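Hemin degrading factor (Pseudomonas aeruginosa, PDB 4MF9) binds and traffics heme, probably handing it to heme oxygenase, and probably also degrades heme itself. Local coordinates at residues Trp66-Pro71 and Glu171-Ala176; Gly74-Ile79 and Glu167-Arg172; Gly94-Val99 and Leu117-Gly122. One frame throughout, in Å; residues are numbered along the deposited sequence.

Contact 1: residues Trp66-Pro71 and Glu171-Ala176; sequences WAALLP and ERLRAA
Leu-173 swings its branch to chi1 -89°, which carries its CD1 methyl to the other helix, while Leu-69 holds CG anti to the backbone N (chi1 -175°), and this sets its CD2 alongside Leu-173, 4.4 Å from Leu-173 CG. The closest touch is made by the methyl: CD1 of Leu-173 lies 4.2 Å from Leu-69 CB and 4.4 Å from Ala-68 CB, so it rests against two beta carbons of consecutive residues. The Ala-68 CB points at the opposing helix. No hydrogen bond or salt bridge crosses between the segments, and only 108 Å² is buried in all, which agrees with a light apolar touch at a closest CA separation of 7.0 Å, between Leu-69 and Leu-173. In the fold, this is where the middle of helix 66-72 meets the C-terminal end of helix 166-173 in the N-terminal HemS/ChuX-type half of the protein. Arg-174 is the first residue to leave helical backbone angles there, and the chain then runs on beside strand 59-62, an outermost strand of a long antiparallel sheet. Leu-173 also packs on Leu-62 of that strand and pairs through its backbone with Arg-63, whose NH1 is bonded to Arg-172 O. Helix 66-72 is kinked at Pro-71, whose nitrogen cannot bond to the preceding turn.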
loop_
_atom_site.group_PDB
_atom_site.type_symbol
_atom_site.label_atom_id
_atom_site.label_comp_id
_atom_site.label_asym_id
_atom_site.label_seq_id
_atom_site.Cartn_x
_atom_site.Cartn_y
_atom_site.Cartn_z
ATOM N N TRP A 66 9.745 15.846 -3.026
ATOM C CA TRP A 66 8.392 15.305 -3.236
ATOM C C TRP A 66 7.409 16.371 -3.702
ATOM O O TRP A 66 6.512 16.095 -4.489
ATOM C CB TRP A 66 7.870 14.585 -1.979
ATOM C CG TRP A 66 8.905 13.693 -1.375
ATOM C CD1 TRP A 66 9.424 13.782 -0.120
ATOM C CD2 TRP A 66 9.608 12.624 -2.030
ATOM N NE1 TRP A 66 10.384 12.814 0.060
ATOM C CE2 TRP A 66 10.516 12.091 -1.096
ATOM C CE3 TRP A 66 9.539 12.050 -3.308
ATOM C CZ2 TRP A 66 11.353 11.014 -1.397
ATOM C CZ3 TRP A 66 10.370 10.983 -3.607
ATOM C CH2 TRP A 66 11.269 10.478 -2.656
ATOM N N ALA A 67 7.597 17.599 -3.228
ATOM C CA ALA A 67 6.714 18.707 -3.590
ATOM C C ALA A 67 6.735 19.030 -5.087
ATOM O O ALA A 67 5.715 19.429 -5.639
ATOM C CB ALA A 67 7.050 19.939 -2.775
ATOM N N ALA A 68 7.891 18.892 -5.736
ATOM C CA ALA A 68 7.953 19.040 -7.196
ATOM C C ALA A 68 7.609 17.740 -7.944
ATOM O O ALA A 68 6.857 17.751 -8.927
ATOM C CB ALA A 68 9.321 19.572 -7.635
ATOM N N LEU A 69 8.174 16.625 -7.490
ATOM C CA LEU A 69 8.010 15.337 -8.176
ATOM C C LEU A 69 6.551 14.871 -8.242
ATOM O O LEU A 69 6.041 14.552 -9.318
ATOM C CB LEU A 69 8.885 14.280 -7.489
ATOM C CG LEU A 69 9.052 12.844 -8.001
ATOM C CD1 LEU A 69 8.105 11.907 -7.285
ATOM C CD2 LEU A 69 8.883 12.731 -9.515
ATOM N N LEU A 70 5.878 14.836 -7.097
ATOM C CA LEU A 70 4.506 14.311 -7.042
ATOM C C LEU A 70 3.494 15.008 -7.964
ATOM O O LEU A 70 2.787 14.336 -8.693
ATOM C CB LEU A 70 3.993 14.246 -5.598
ATOM C CG LEU A 70 4.780 13.318 -4.676
ATOM C CD1 LEU A 70 4.376 13.527 -3.216
ATOM C CD2 LEU A 70 4.595 11.866 -5.092
ATOM N N PRO A 71 3.423 16.356 -7.948
ATOM C CA PRO A 71 2.513 16.997 -8.910
ATOM C C PRO A 71 2.937 16.729 -10.347
ATOM O O PRO A 71 2.081 16.548 -11.218
ATOM C CB PRO A 71 2.665 18.496 -8.602
ATOM C CG PRO A 71 3.190 18.554 -7.228
ATOM C CD PRO A 71 4.060 17.341 -7.064
ATOM N N GLU A 171 14.900 14.937 -16.436
ATOM C CA GLU A 171 15.991 15.914 -16.445
ATOM C C GLU A 171 15.829 16.969 -15.374
ATOM O O GLU A 171 16.760 17.324 -14.754
ATOM C CB GLU A 171 16.244 16.542 -17.835
ATOM C CG GLU A 171 16.850 17.946 -17.844
ATOM C CD GLU A 171 18.347 17.959 -17.558
ATOM O OE1 GLU A 171 18.906 19.062 -17.460
ATOM O OE2 GLU A 171 18.956 16.893 -17.492
ATOM N N ARG A 172 14.624 17.438 -15.192
ATOM C CA ARG A 172 14.289 18.454 -14.200
ATOM C C ARG A 172 14.511 17.983 -12.764
ATOM O O ARG A 172 14.939 18.759 -11.897
ATOM C CB ARG A 172 12.833 18.881 -14.396
ATOM C CG ARG A 172 12.260 19.762 -13.303
ATOM C CD ARG A 172 10.923 20.326 -13.749
ATOM N NE ARG A 172 10.222 19.385 -14.624
ATOM C CZ ARG A 172 9.062 19.640 -15.220
ATOM N NH1 ARG A 172 8.471 20.816 -15.042
ATOM N NH2 ARG A 172 8.499 18.725 -16.001
ATOM N N LEU A 173 14.226 16.707 -12.522
ATOM C CA LEU A 173 14.327 16.112 -11.190
ATOM C C LEU A 173 15.614 15.322 -10.973
ATOM O O LEU A 173 15.860 14.832 -9.875
ATOM C CB LEU A 173 13.130 15.185 -10.934
ATOM C CG LEU A 173 11.873 15.794 -10.320
ATOM C CD1 LEU A 173 12.172 16.457 -8.965
ATOM C CD2 LEU A 173 11.226 16.783 -11.255
ATOM N N ARG A 174 16.437 15.178 -11.993
ATOM C CA ARG A 174 17.632 14.384 -11.899
ATOM C C ARG A 174 18.582 14.871 -10.805
ATOM O O ARG A 174 18.875 16.012 -10.717
ATOM C CB ARG A 174 18.303 14.329 -13.265
ATOM C CG ARG A 174 19.808 14.268 -13.312
ATOM C CD ARG A 174 20.241 14.539 -14.728
ATOM N NE ARG A 174 20.396 13.258 -15.322
ATOM C CZ ARG A 174 19.736 12.826 -16.367
ATOM N NH1 ARG A 174 18.892 13.594 -17.014
ATOM N NH2 ARG A 174 19.995 11.623 -16.766
ATOM N N ALA A 175 19.042 13.950 -9.987
ATOM C CA ALA A 175 19.925 14.283 -8.875
ATOM C C ALA A 175 21.316 14.618 -9.405
ATOM O O ALA A 175 21.735 14.088 -10.440
ATOM C CB ALA A 175 19.999 13.130 -7.907
ATOM N N ALA A 176 22.033 15.480 -8.691
ATOM C CA ALA A 176 23.380 15.885 -9.107
ATOM C C ALA A 176 24.372 14.733 -8.956
ATOM O O ALA A 176 25.178 14.461 -9.850
ATOM C CB ALA A 176 23.834 17.097 -8.318
#

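Contact 2: residues Gly74-Ile79 and Glu167-Arg172; sequences GELGPI and EPLVER
Leu-76 and Leu-169 form the tightly packed half of the contact, their side chains crossing at about a right angle. CD1 of Leu-169 nestles against the whole branched head of Leu-76, lying 3.8 Å from its CD2 and 3.9 Å from both its CG and its CD1. Leu-169 reaches it with CG anti to the backbone N (chi1 -157°), and both leucines are buried; Leu-76 also rests on Ala-165.

The other half is ionic and exposed. Arg-172 folds back at its third torsion (32°) while the Glu-75 chain stays stretched out, and the two approach from opposite directions to make a salt bridge of 2.8 Å between Glu-75 OE1 and Arg-172 NH2. The pairing is one-sided: OE2 of Glu-75 stays 3.7 Å from that NH2 and 3.9 Å from NH1 of Arg-172. Although the carboxylate and guanidinium planes are just 24° apart, this is therefore not a two-pronged pair. OE1 of Glu-75 also passes over the edge of the apolar patch, 4.3 Å from Leu-169 CG. An apolar pair beneath a surface ion pair thus packs helix 166-173 against the 3-10 turn that links helix 66-72 to strand 78-84 in the N-terminal HemS/ChuX-type half.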
loop_
_atom_site.group_PDB
_atom_site.type_symbol
_atom_site.label_atom_id
_atom_site.label_comp_id
_atom_site.label_asym_id
_atom_site.label_seq_id
_atom_site.Cartn_x
_atom_site.Cartn_y
_atom_site.Cartn_z
ATOM N N GLY A 74 1.656 14.058 -12.702
ATOM C CA GLY A 74 0.419 14.333 -13.414
ATOM C C GLY A 74 0.646 14.649 -14.883
ATOM O O GLY A 74 -0.272 14.558 -15.698
ATOM N N GLU A 75 1.858 15.023 -15.224
ATOM C CA GLU A 75 2.245 15.350 -16.575
ATOM C C GLU A 75 2.196 14.102 -17.467
ATOM O O GLU A 75 2.127 14.181 -18.625
ATOM C CB GLU A 75 3.617 16.031 -16.564
ATOM C CG GLU A 75 3.625 17.462 -16.005
ATOM C CD GLU A 75 4.990 18.003 -15.533
ATOM O OE1 GLU A 75 6.026 17.396 -15.768
ATOM O OE2 GLU A 75 5.018 19.066 -14.890
ATOM N N LEU A 76 2.255 12.946 -16.840
ATOM C CA LEU A 76 2.393 11.680 -17.548
ATOM C C LEU A 76 1.080 11.089 -18.051
ATOM O O LEU A 76 1.091 10.066 -18.732
ATOM C CB LEU A 76 3.100 10.659 -16.656
ATOM C CG LEU A 76 4.485 11.103 -16.189
ATOM C CD1 LEU A 76 5.017 10.177 -15.114
ATOM C CD2 LEU A 76 5.451 11.165 -17.363
ATOM N N GLY A 77 -0.044 11.719 -17.727
ATOM C CA GLY A 77 -1.337 11.171 -18.107
ATOM C C GLY A 77 -1.662 9.913 -17.327
ATOM O O GLY A 77 -1.139 9.712 -16.234
ATOM N N PRO A 78 -2.537 9.064 -17.876
ATOM C CA PRO A 78 -2.910 7.826 -17.186
ATOM C C PRO A 78 -1.706 6.932 -16.934
ATOM O O PRO A 78 -0.978 6.584 -17.869
ATOM C CB PRO A 78 -3.871 7.149 -18.174
ATOM C CG PRO A 78 -4.451 8.280 -18.952
ATOM C CD PRO A 78 -3.328 9.273 -19.103
ATOM N N ILE A 79 -1.510 6.567 -15.672
ATOM C CA ILE A 79 -0.447 5.658 -15.286
ATOM C C ILE A 79 -1.018 4.474 -14.530
ATOM O O ILE A 79 -2.242 4.340 -14.371
ATOM C CB ILE A 79 0.585 6.364 -14.382
ATOM C CG1 ILE A 79 -0.110 7.284 -13.375
ATOM C CG2 ILE A 79 1.580 7.163 -15.226
ATOM C CD1 ILE A 79 -0.517 6.597 -12.052
ATOM N N GLU A 167 11.037 12.425 -20.555
ATOM C CA GLU A 167 12.377 12.930 -20.477
ATOM C C GLU A 167 12.549 14.277 -19.813
ATOM O O GLU A 167 13.408 14.442 -19.020
ATOM C CB GLU A 167 13.084 12.845 -21.798
ATOM C CG GLU A 167 14.522 12.373 -21.655
ATOM C CD GLU A 167 14.683 10.947 -21.178
ATOM O OE1 GLU A 167 15.220 10.744 -20.073
ATOM O OE2 GLU A 167 14.297 10.020 -21.914
ATOM N N PRO A 168 11.687 15.210 -20.111
ATOM C CA PRO A 168 11.785 16.499 -19.417
ATOM C C PRO A 168 11.552 16.366 -17.917
ATOM O O PRO A 168 12.169 17.096 -17.134
ATOM C CB PRO A 168 10.644 17.307 -20.036
ATOM C CG PRO A 168 10.482 16.737 -21.394
ATOM C CD PRO A 168 10.709 15.262 -21.214
ATOM N N LEU A 169 10.682 15.462 -17.521
ATOM C CA LEU A 169 10.496 15.223 -16.123
ATOM C C LEU A 169 11.725 14.686 -15.455
ATOM O O LEU A 169 12.141 15.195 -14.453
ATOM C CB LEU A 169 9.377 14.223 -15.949
ATOM C CG LEU A 169 8.619 14.177 -14.656
ATOM C CD1 LEU A 169 7.445 13.280 -14.933
ATOM C CD2 LEU A 169 9.534 13.499 -13.713
ATOM N N VAL A 170 12.330 13.695 -16.069
ATOM C CA VAL A 170 13.554 13.108 -15.532
ATOM C C VAL A 170 14.690 14.143 -15.403
ATOM O O VAL A 170 15.317 14.259 -14.343
ATOM C CB VAL A 170 13.996 11.883 -16.360
ATOM C CG1 VAL A 170 15.413 11.476 -16.005
ATOM C CG2 VAL A 170 13.042 10.711 -16.138
ATOM N N GLU A 171 14.900 14.937 -16.436
ATOM C CA GLU A 171 15.991 15.914 -16.445
ATOM C C GLU A 171 15.829 16.969 -15.374
ATOM O O GLU A 171 16.760 17.324 -14.754
ATOM C CB GLU A 171 16.244 16.542 -17.835
ATOM C CG GLU A 171 16.850 17.946 -17.844
ATOM C CD GLU A 171 18.347 17.959 -17.558
ATOM O OE1 GLU A 171 18.906 19.062 -17.460
ATOM O OE2 GLU A 171 18.956 16.893 -17.492
ATOM N N ARG A 172 14.624 17.438 -15.192
ATOM C CA ARG A 172 14.289 18.454 -14.200
ATOM C C ARG A 172 14.511 17.983 -12.764
ATOM O O ARG A 172 14.939 18.759 -11.897
ATOM C CB ARG A 172 12.833 18.881 -14.396
ATOM C CG ARG A 172 12.260 19.762 -13.303
ATOM C CD ARG A 172 10.923 20.326 -13.749
ATOM N NE ARG A 172 10.222 19.385 -14.624
ATOM C CZ ARG A 172 9.062 19.640 -15.220
ATOM N NH1 ARG A 172 8.471 20.816 -15.042
ATOM N NH2 ARG A 172 8.499 18.725 -16.001
#

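Contact 3: residues Gly94-Val99 and Leu117-Gly122; sequences GPYREV and LRLFLG. With HEM (protoporphyrin IX containing Fe), chain C.
Tyr-96 and Leu-117 cross at about a right angle, with CD1 of Leu-117 meeting the hydroxyl end of the ring: it lies 3.2 Å from Tyr-96 OH and 3.5 Å from Tyr-96 CZ, approaching obliquely. Leu-119, on the same side of the strand, points back at the tyrosine more loosely, its CD1 4.1 Å from Tyr-96 OH. Tyr-96 sits at the centre of an inverse gamma turn, closed by the 2.9 Å bond from Arg-97 N to Pro-95 O, and its chi1 of -148° departs from the usual staggered value as the ring reaches toward the strand. Leu-117 and Leu-119 alternate with Arg-118 and Phe-120 along strand 117-120, so one side of the strand faces the buried tyrosine and the other faces the heme.

Arg-118 keeps CG beside the backbone N and folds at chi2 (-60°), which lays its chain along the porphyrin. The guanidinium is turned edge-on to the macrocycle, with NE 3.0 Å from the heme NC and NH2 3.4 Å from the heme NB. Its NH1 bonds to Leu-117 O (3.0 Å, N-H...O 161°), the donor standing well above the carbonyl plane, and also pairs with Asp-116; together these probably fix the rotation of the guanidinium. Phe-120 sets its ring edge against the vinyl carbon CBC of the heme, with CZ 3.2 Å away. Chemically, the strand is two-faced: its apolar side buries a tyrosine whose OH is satisfied by His-153 rather than by the leucines, while its other side presents a tethered, heme-binding arginine to the porphyrin.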
loop_
_atom_site.group_PDB
_atom_site.type_symbol
_atom_site.label_atom_id
_atom_site.label_comp_id
_atom_site.label_asym_id
_atom_site.label_seq_id
_atom_site.Cartn_x
_atom_site.Cartn_y
_atom_site.Cartn_z
ATOM N N GLY A 94 -4.990 5.244 -13.628
ATOM C CA GLY A 94 -5.584 6.565 -13.748
ATOM C C GLY A 94 -4.522 7.651 -13.772
ATOM O O GLY A 94 -3.347 7.385 -13.542
ATOM N N PRO A 95 -4.928 8.896 -14.031
ATOM C CA PRO A 95 -3.986 10.019 -13.982
ATOM C C PRO A 95 -3.517 10.310 -12.553
ATOM O O PRO A 95 -4.318 10.191 -11.614
ATOM C CB PRO A 95 -4.832 11.182 -14.500
ATOM C CG PRO A 95 -6.238 10.820 -14.089
ATOM C CD PRO A 95 -6.310 9.335 -14.308
ATOM N N TYR A 96 -2.251 10.686 -12.379
ATOM C CA TYR A 96 -1.726 10.984 -11.034
ATOM C C TYR A 96 -2.140 12.378 -10.567
ATOM O O TYR A 96 -1.341 13.315 -10.577
ATOM C CB TYR A 96 -0.195 10.835 -10.989
ATOM C CG TYR A 96 0.363 10.367 -9.652
ATOM C CD1 TYR A 96 0.507 9.004 -9.374
ATOM C CD2 TYR A 96 0.752 11.283 -8.674
ATOM C CE1 TYR A 96 1.024 8.573 -8.158
ATOM C CE2 TYR A 96 1.267 10.858 -7.460
ATOM C CZ TYR A 96 1.399 9.505 -7.212
ATOM O OH TYR A 96 1.908 9.093 -5.995
ATOM N N ARG A 97 -3.389 12.507 -10.193
ATOM C CA ARG A 97 -3.980 13.730 -9.666
ATOM C C ARG A 97 -5.203 13.397 -8.812
ATOM O O ARG A 97 -5.730 12.333 -8.969
ATOM C CB ARG A 97 -4.440 14.599 -10.808
ATOM C CG ARG A 97 -5.564 13.989 -11.576
ATOM C CD ARG A 97 -6.284 14.986 -12.440
ATOM N NE ARG A 97 -7.082 14.288 -13.405
ATOM C CZ ARG A 97 -8.383 14.106 -13.314
ATOM N NH1 ARG A 97 -9.048 14.587 -12.280
ATOM N NH2 ARG A 97 -9.008 13.432 -14.245
ATOM N N GLU A 98 -5.626 14.291 -7.927
ATOM C CA GLU A 98 -5.088 15.606 -7.723
ATOM C C GLU A 98 -4.134 15.577 -6.566
ATOM O O GLU A 98 -4.482 15.097 -5.547
ATOM C CB GLU A 98 -6.212 16.612 -7.437
ATOM C CG GLU A 98 -7.247 16.808 -8.519
ATOM C CD GLU A 98 -6.688 17.498 -9.768
ATOM O OE1 GLU A 98 -5.728 18.299 -9.637
ATOM O OE2 GLU A 98 -7.203 17.236 -10.886
ATOM N N VAL A 99 -2.918 16.064 -6.745
ATOM C CA VAL A 99 -1.865 15.970 -5.740
ATOM C C VAL A 99 -1.777 17.213 -4.854
ATOM O O VAL A 99 -1.685 18.327 -5.352
ATOM C CB VAL A 99 -0.490 15.746 -6.403
ATOM C CG1 VAL A 99 0.612 15.774 -5.363
ATOM C CG2 VAL A 99 -0.480 14.427 -7.157
ATOM N N LEU A 117 -4.508 8.160 -2.845
ATOM C CA LEU A 117 -3.313 7.782 -2.108
ATOM C C LEU A 117 -3.153 8.645 -0.868
ATOM O O LEU A 117 -3.475 9.837 -0.882
ATOM C CB LEU A 117 -2.065 7.964 -3.002
ATOM C CG LEU A 117 -1.874 7.058 -4.218
ATOM C CD1 LEU A 117 -0.788 7.604 -5.165
ATOM C CD2 LEU A 117 -1.482 5.671 -3.774
ATOM N N ARG A 118 -2.637 8.051 0.199
ATOM C CA ARG A 118 -2.208 8.830 1.354
ATOM C C ARG A 118 -0.727 8.563 1.513
ATOM O O ARG A 118 -0.315 7.412 1.727
ATOM C CB ARG A 118 -2.945 8.405 2.626
ATOM C CG ARG A 118 -4.460 8.348 2.490
ATOM C CD ARG A 118 -5.070 9.693 2.101
ATOM N NE ARG A 118 -6.519 9.590 1.899
ATOM C CZ ARG A 118 -7.119 9.594 0.707
ATOM N NH1 ARG A 118 -6.402 9.718 -0.411
ATOM N NH2 ARG A 118 -8.444 9.485 0.628
ATOM N N LEU A 119 0.071 9.621 1.408
ATOM C CA LEU A 119 1.525 9.486 1.355
ATOM C C LEU A 119 2.163 10.043 2.617
ATOM O O LEU A 119 1.944 11.204 2.976
ATOM C CB LEU A 119 2.079 10.208 0.113
ATOM C CG LEU A 119 1.310 9.936 -1.188
ATOM C CD1 LEU A 119 1.789 10.834 -2.339
ATOM C CD2 LEU A 119 1.401 8.463 -1.581
ATOM N N PHE A 120 2.936 9.205 3.300
ATOM C CA PHE A 120 3.634 9.618 4.518
ATOM C C PHE A 120 5.118 9.757 4.210
ATOM O O PHE A 120 5.899 8.808 4.346
ATOM C CB PHE A 120 3.364 8.615 5.638
ATOM C CG PHE A 120 1.913 8.352 5.836
ATOM C CD1 PHE A 120 1.125 9.250 6.539
ATOM C CD2 PHE A 120 1.321 7.227 5.284
ATOM C CE1 PHE A 120 -0.219 9.020 6.703
ATOM C CE2 PHE A 120 -0.019 6.995 5.440
ATOM C CZ PHE A 120 -0.791 7.883 6.149
ATOM N N LEU A 121 5.473 10.968 3.790
ATOM C CA LEU A 121 6.710 11.252 3.063
ATOM C C LEU A 121 7.972 11.215 3.907
ATOM O O LEU A 121 9.086 11.203 3.373
ATOM C CB LEU A 121 6.599 12.621 2.398
ATOM C CG LEU A 121 5.428 12.763 1.435
ATOM C CD1 LEU A 121 5.402 14.162 0.847
ATOM C CD2 LEU A 121 5.518 11.711 0.325
ATOM N N GLY A 122 7.807 11.189 5.209
ATOM C CA GLY A 122 8.904 11.242 6.115
ATOM C C GLY A 122 9.890 10.140 6.018
ATOM O O GLY A 122 11.029 10.348 6.221
HETATM C CHA HEM C . -10.514 5.993 5.858
HETATM C CHB HEM C . -12.032 9.299 2.826
HETATM C CHC HEM C . -8.132 11.929 3.827
HETATM C CHD HEM C . -6.189 8.071 5.892
HETATM C C1A HEM C . -11.303 6.714 5.008
HETATM C C2A HEM C . -12.633 6.379 4.626
HETATM C C3A HEM C . -13.050 7.313 3.805
HETATM C C4A HEM C . -11.981 8.193 3.632
HETATM C CMA HEM C . -14.396 7.351 3.140
HETATM C CAA HEM C . -13.465 5.230 5.075
HETATM C CBA HEM C . -14.899 5.551 5.568
HETATM C CGA HEM C . -14.773 6.210 6.893
HETATM O O1A HEM C . -15.417 7.218 7.169
HETATM O O2A HEM C . -14.006 5.719 7.678
HETATM C C1B HEM C . -11.060 10.289 2.898
HETATM C C2B HEM C . -11.246 11.476 2.175
HETATM C C3B HEM C . -10.185 12.255 2.428
HETATM C C4B HEM C . -9.320 11.478 3.344
HETATM C CMB HEM C . -12.433 11.813 1.323
HETATM C CAB HEM C . -10.037 13.623 1.847
HETATM C CBB HEM C . -8.914 14.216 1.581
HETATM C C1C HEM C . -7.258 11.145 4.483
HETATM C C2C HEM C . -6.034 11.557 4.970
HETATM C C3C HEM C . -5.465 10.474 5.565
HETATM C C4C HEM C . -6.350 9.366 5.439
HETATM C CMC HEM C . -5.463 12.940 4.879
HETATM C CAC HEM C . -4.168 10.459 6.200
HETATM C CBC HEM C . -3.689 9.295 6.525
HETATM C C1D HEM C . -7.237 7.161 6.084
HETATM C C2D HEM C . -7.114 5.862 6.813
HETATM C C3D HEM C . -8.329 5.319 6.801
HETATM C C4D HEM C . -9.179 6.262 6.067
HETATM C CMD HEM C . -5.907 5.228 7.470
HETATM C CAD HEM C . -8.716 3.996 7.407
HETATM C CBD HEM C . -9.457 4.251 8.719
HETATM C CGD HEM C . -9.653 3.130 9.693
HETATM O O1D HEM C . -10.790 2.972 10.083
HETATM O O2D HEM C . -8.754 2.425 10.125
HETATM N NA HEM C . -10.913 7.833 4.375
HETATM N NB HEM C . -9.913 10.312 3.593
HETATM N NC HEM C . -7.409 9.856 4.785
HETATM N ND HEM C . -8.481 7.328 5.663
HETATM FE FE HEM C . -9.152 8.763 4.730
#

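In the fold
The segments of contacts 1 and 2 overlap at Glu-171 and Arg-172, of which Arg-172 touches in contact 2 alone; with centres about 10 Å apart, helix 166-173 meets the 74-76 turn along its length and helix 66-72 at its last residue. Contact 3 lies about 15 Å from the centre of each. It joins contact 1 where Leu-70 CD1 packs 3.8 Å from Leu-119 CD1, and contact 2 through a probable hydrogen bond of 2.9 Å between Ile-79 N and Gly-94 O. Both helical contacts are remote from the heme site; contact 3 carries Arg-118 and Phe-120 of the pocket, whose axial iron ligand is His-215. Packing thus runs from helix 66-72 to the heme-facing strand.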